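Local coordinates for putative uncharacterized protein (Mycobacterium avium, PDB 2Z6V), which is probably a sulfotransferase, likely moving a sulfuryl group from the donor PAPS to an acceptor that is not established, at residues T120-R132 against M339-Y351. Numbering follows the deposited sequence.
Sequences TVISYLLDQDPAR and MMRDPMDVMRRIY. With SO4 (sulfate ion), chain B.
M347 lies against three residues of helix 120-126, namely I122, L125 and L126. Its side chain is bent at chi2 and chi3. This bend brings CE to 3.5 Å from L126 CD2 and 3.7 Å from L125 CB. The sulfur SD sits 3.9 Å from I122 CG1, and M347 CG and SD both lie near L125 CD1. M339 serves the start of the helix in a similar way. Its methyl CE rests 3.9 Å from I122 CB and also reaches V121 CG1. P343 CB touches the same V121 methyl and L125 CD1. In I122, CG1 lies anti to the backbone N (chi1 -168°), and CD1 beyond it meets I350 CD1. L126 CD2 also approaches Y351 CE1, obliquely to the ring.

The polar part lies beyond the helix. Y351 OH donates to D129 OD2 at 2.5 Å and meets the anti lone pair of that oxygen. The carboxylate and ring planes are 6° apart, and OD2 lies at the ring edge, in its plane. D129 OD1 accepts from A131 N at 3.0 Å, which closes an Asx turn. One carboxylate thus shapes its own turn and ties it to the second helix. The R132 guanidinium turns its edge to Y351 OH, with NE 4.0 Å away, but its salt bridge is to E356.

At the other end of helix 120-126, T120 N and G118 N bind a sulfate ion, probably from the crystallisation liquor. The loop after strand 109-113 is consistent with the phosphate-binding loop of sulfotransferases. The axes of helix 120-126 and the 343-351 part of helix 343-353 cross at -58°, 11.0 Å apart at closest approach. On strand 331-335, at the edge of the parallel sheet, M334 touches I122 and M339, and F332 touches I350. L370 of helix 360-371 adjoins P343.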
# COMPACT_ATOMS: atom_id res chain seq x y z
N THR A 120 -8.03 2.27 -7.72
CA THR A 120 -8.88 2.92 -6.74
C THR A 120 -10.37 2.52 -6.78
O THR A 120 -10.92 2.12 -5.76
CB THR A 120 -8.77 4.46 -6.85
OG1 THR A 120 -9.75 5.07 -6.00
CG2 THR A 120 -8.98 4.92 -8.30
N VAL A 121 -11.00 2.61 -7.95
CA VAL A 121 -12.42 2.27 -8.07
C VAL A 121 -12.84 0.91 -7.51
O VAL A 121 -13.80 0.82 -6.74
CB VAL A 121 -12.92 2.32 -9.54
CG1 VAL A 121 -14.32 1.75 -9.64
CG2 VAL A 121 -12.93 3.76 -10.04
N ILE A 122 -12.13 -0.15 -7.89
CA ILE A 122 -12.49 -1.47 -7.40
C ILE A 122 -12.39 -1.58 -5.89
O ILE A 122 -13.24 -2.24 -5.27
CB ILE A 122 -11.64 -2.59 -8.02
CG1 ILE A 122 -12.29 -3.94 -7.68
CG2 ILE A 122 -10.21 -2.54 -7.48
CD1 ILE A 122 -11.45 -5.12 -8.01
N SER A 123 -11.37 -0.97 -5.29
CA SER A 123 -11.22 -1.04 -3.84
C SER A 123 -12.48 -0.53 -3.17
O SER A 123 -12.98 -1.14 -2.24
CB SER A 123 -10.03 -0.20 -3.34
OG SER A 123 -8.80 -0.87 -3.55
N TYR A 124 -13.00 0.60 -3.66
CA TYR A 124 -14.21 1.20 -3.10
C TYR A 124 -15.47 0.40 -3.41
O TYR A 124 -16.38 0.34 -2.59
CB TYR A 124 -14.41 2.64 -3.58
CG TYR A 124 -13.47 3.63 -2.92
CD1 TYR A 124 -12.16 3.79 -3.37
CD2 TYR A 124 -13.87 4.36 -1.80
CE1 TYR A 124 -11.27 4.63 -2.72
CE2 TYR A 124 -12.99 5.21 -1.14
CZ TYR A 124 -11.69 5.34 -1.60
OH TYR A 124 -10.79 6.13 -0.93
N LEU A 125 -15.53 -0.19 -4.60
CA LEU A 125 -16.71 -0.98 -4.94
C LEU A 125 -16.84 -2.24 -4.08
O LEU A 125 -17.94 -2.61 -3.67
CB LEU A 125 -16.69 -1.34 -6.43
CG LEU A 125 -16.92 -0.14 -7.35
CD1 LEU A 125 -16.97 -0.59 -8.80
CD2 LEU A 125 -18.22 0.55 -6.95
N LEU A 126 -15.71 -2.89 -3.82
CA LEU A 126 -15.72 -4.10 -3.00
C LEU A 126 -16.09 -3.73 -1.58
O LEU A 126 -16.64 -4.55 -0.84
CB LEU A 126 -14.34 -4.77 -3.00
CG LEU A 126 -13.83 -5.37 -4.31
CD1 LEU A 126 -12.37 -5.79 -4.16
CD2 LEU A 126 -14.70 -6.55 -4.70
N ASP A 127 -15.80 -2.49 -1.20
CA ASP A 127 -16.09 -2.02 0.14
C ASP A 127 -17.58 -1.75 0.33
O ASP A 127 -18.05 -1.54 1.45
CB ASP A 127 -15.28 -0.75 0.43
CG ASP A 127 -15.37 -0.31 1.89
OD1 ASP A 127 -15.29 -1.17 2.79
OD2 ASP A 127 -15.53 0.90 2.13
N GLN A 128 -18.32 -1.76 -0.78
CA GLN A 128 -19.77 -1.54 -0.77
C GLN A 128 -20.55 -2.79 -0.36
O GLN A 128 -21.74 -2.71 -0.08
CB GLN A 128 -20.24 -1.08 -2.14
CG GLN A 128 -19.74 0.28 -2.54
CD GLN A 128 -19.99 1.30 -1.46
OE1 GLN A 128 -21.12 1.45 -0.99
NE2 GLN A 128 -18.94 2.01 -1.05
N ASP A 129 -19.87 -3.93 -0.35
CA ASP A 129 -20.50 -5.20 0.03
C ASP A 129 -20.41 -5.31 1.55
O ASP A 129 -19.32 -5.44 2.11
CB ASP A 129 -19.73 -6.36 -0.63
CG ASP A 129 -20.45 -7.68 -0.51
OD1 ASP A 129 -21.04 -7.95 0.55
OD2 ASP A 129 -20.40 -8.46 -1.50
N PRO A 130 -21.56 -5.26 2.25
CA PRO A 130 -21.54 -5.35 3.71
C PRO A 130 -20.97 -6.63 4.32
O PRO A 130 -20.68 -6.67 5.52
CB PRO A 130 -23.00 -5.12 4.10
CG PRO A 130 -23.76 -5.59 2.89
CD PRO A 130 -22.93 -5.09 1.74
N ALA A 131 -20.78 -7.67 3.51
CA ALA A 131 -20.23 -8.93 4.01
C ALA A 131 -18.71 -8.96 3.87
O ALA A 131 -18.03 -9.87 4.36
CB ALA A 131 -20.83 -10.10 3.25
N ARG A 132 -18.18 -7.94 3.20
CA ARG A 132 -16.76 -7.84 2.97
C ARG A 132 -16.11 -6.77 3.86
O ARG A 132 -16.69 -5.70 4.07
CB ARG A 132 -16.52 -7.54 1.50
CG ARG A 132 -15.24 -8.10 0.95
CD ARG A 132 -15.21 -7.95 -0.55
NE ARG A 132 -16.01 -8.97 -1.23
CZ ARG A 132 -15.77 -10.27 -1.15
NH1 ARG A 132 -14.77 -10.71 -0.40
NH2 ARG A 132 -16.51 -11.13 -1.83
N MET A 339 -11.88 -1.17 -16.53
CA MET A 339 -12.38 -0.53 -15.33
C MET A 339 -12.95 0.86 -15.64
O MET A 339 -13.82 1.36 -14.92
CB MET A 339 -11.23 -0.42 -14.32
CG MET A 339 -11.63 -0.66 -12.88
SD MET A 339 -12.39 -2.29 -12.65
CE MET A 339 -13.59 -1.93 -11.34
N MET A 340 -12.46 1.47 -16.72
CA MET A 340 -12.92 2.80 -17.13
C MET A 340 -14.20 2.73 -17.96
O MET A 340 -15.15 3.48 -17.72
CB MET A 340 -11.84 3.51 -17.95
CG MET A 340 -10.56 3.81 -17.20
SD MET A 340 -10.80 4.88 -15.77
CE MET A 340 -10.80 3.65 -14.41
N ARG A 341 -14.22 1.84 -18.95
CA ARG A 341 -15.38 1.68 -19.83
C ARG A 341 -16.59 1.03 -19.17
O ARG A 341 -17.73 1.35 -19.52
CB ARG A 341 -14.99 0.88 -21.07
CG ARG A 341 -14.04 1.61 -22.00
CD ARG A 341 -13.72 0.80 -23.25
NE ARG A 341 -13.00 1.59 -24.26
CZ ARG A 341 -11.78 2.09 -24.09
NH1 ARG A 341 -11.12 1.88 -22.96
NH2 ARG A 341 -11.23 2.81 -25.06
N ASP A 342 -16.37 0.13 -18.23
CA ASP A 342 -17.50 -0.52 -17.58
C ASP A 342 -17.10 -1.30 -16.33
O ASP A 342 -16.91 -2.52 -16.37
CB ASP A 342 -18.21 -1.44 -18.58
CG ASP A 342 -19.53 -1.95 -18.07
OD1 ASP A 342 -20.03 -1.41 -17.05
OD2 ASP A 342 -20.08 -2.88 -18.69
N PRO A 343 -16.97 -0.60 -15.20
CA PRO A 343 -16.59 -1.21 -13.93
C PRO A 343 -17.59 -2.24 -13.40
O PRO A 343 -17.20 -3.27 -12.86
CB PRO A 343 -16.43 -0.01 -13.00
CG PRO A 343 -17.42 0.97 -13.56
CD PRO A 343 -17.17 0.85 -15.04
N MET A 344 -18.89 -1.95 -13.54
CA MET A 344 -19.91 -2.88 -13.06
C MET A 344 -19.78 -4.24 -13.73
O MET A 344 -20.08 -5.26 -13.12
CB MET A 344 -21.31 -2.31 -13.29
CG MET A 344 -21.73 -1.28 -12.26
SD MET A 344 -21.37 -1.83 -10.57
CE MET A 344 -22.77 -2.89 -10.22
N ASP A 345 -19.35 -4.25 -14.98
CA ASP A 345 -19.17 -5.51 -15.69
C ASP A 345 -18.05 -6.30 -15.03
O ASP A 345 -18.17 -7.50 -14.81
CB ASP A 345 -18.83 -5.29 -17.16
CG ASP A 345 -18.59 -6.60 -17.89
OD1 ASP A 345 -19.47 -7.48 -17.85
OD2 ASP A 345 -17.51 -6.75 -18.50
N VAL A 346 -16.95 -5.61 -14.73
CA VAL A 346 -15.81 -6.25 -14.08
C VAL A 346 -16.22 -6.85 -12.74
O VAL A 346 -15.82 -7.97 -12.42
CB VAL A 346 -14.66 -5.26 -13.84
CG1 VAL A 346 -13.54 -5.95 -13.08
CG2 VAL A 346 -14.13 -4.72 -15.16
N MET A 347 -17.02 -6.13 -11.97
CA MET A 347 -17.45 -6.60 -10.66
C MET A 347 -18.21 -7.92 -10.74
O MET A 347 -17.92 -8.86 -10.00
CB MET A 347 -18.30 -5.54 -9.96
CG MET A 347 -17.60 -4.19 -9.76
SD MET A 347 -15.94 -4.29 -8.99
CE MET A 347 -16.34 -4.92 -7.36
N ARG A 348 -19.20 -7.99 -11.63
CA ARG A 348 -19.98 -9.21 -11.78
C ARG A 348 -19.08 -10.38 -12.11
O ARG A 348 -19.26 -11.48 -11.58
CB ARG A 348 -21.04 -9.04 -12.87
CG ARG A 348 -21.98 -7.88 -12.61
CD ARG A 348 -23.26 -7.93 -13.43
NE ARG A 348 -23.94 -6.65 -13.33
CZ ARG A 348 -23.66 -5.60 -14.10
NH1 ARG A 348 -22.73 -5.71 -15.05
NH2 ARG A 348 -24.27 -4.44 -13.90
N ARG A 349 -18.11 -10.15 -12.99
CA ARG A 349 -17.18 -11.20 -13.38
C ARG A 349 -16.25 -11.57 -12.24
O ARG A 349 -15.83 -12.72 -12.14
CB ARG A 349 -16.39 -10.76 -14.61
CG ARG A 349 -17.20 -10.83 -15.89
CD ARG A 349 -16.70 -9.83 -16.91
NE ARG A 349 -15.31 -10.07 -17.24
CZ ARG A 349 -14.44 -9.12 -17.50
NH1 ARG A 349 -14.82 -7.85 -17.48
NH2 ARG A 349 -13.18 -9.44 -17.80
N ILE A 350 -15.92 -10.60 -11.40
CA ILE A 350 -15.06 -10.87 -10.26
C ILE A 350 -15.85 -11.77 -9.32
O ILE A 350 -15.34 -12.77 -8.83
CB ILE A 350 -14.67 -9.58 -9.50
CG1 ILE A 350 -13.51 -8.90 -10.23
CG2 ILE A 350 -14.30 -9.90 -8.05
CD1 ILE A 350 -13.16 -7.53 -9.67
N TYR A 351 -17.10 -11.40 -9.08
CA TYR A 351 -17.94 -12.20 -8.19
C TYR A 351 -18.17 -13.61 -8.73
O TYR A 351 -18.16 -14.58 -7.97
CB TYR A 351 -19.27 -11.49 -7.93
CG TYR A 351 -19.22 -10.52 -6.77
CD1 TYR A 351 -18.45 -9.36 -6.83
CD2 TYR A 351 -19.96 -10.76 -5.60
CE1 TYR A 351 -18.40 -8.47 -5.76
CE2 TYR A 351 -19.92 -9.87 -4.53
CZ TYR A 351 -19.13 -8.73 -4.61
OH TYR A 351 -19.08 -7.86 -3.54
S SO4 B . -3.60 3.59 -8.06
O1 SO4 B . -3.26 4.30 -9.30
O2 SO4 B . -2.71 2.42 -7.88
O3 SO4 B . -3.45 4.50 -6.91
O4 SO4 B . -5.00 3.13 -8.12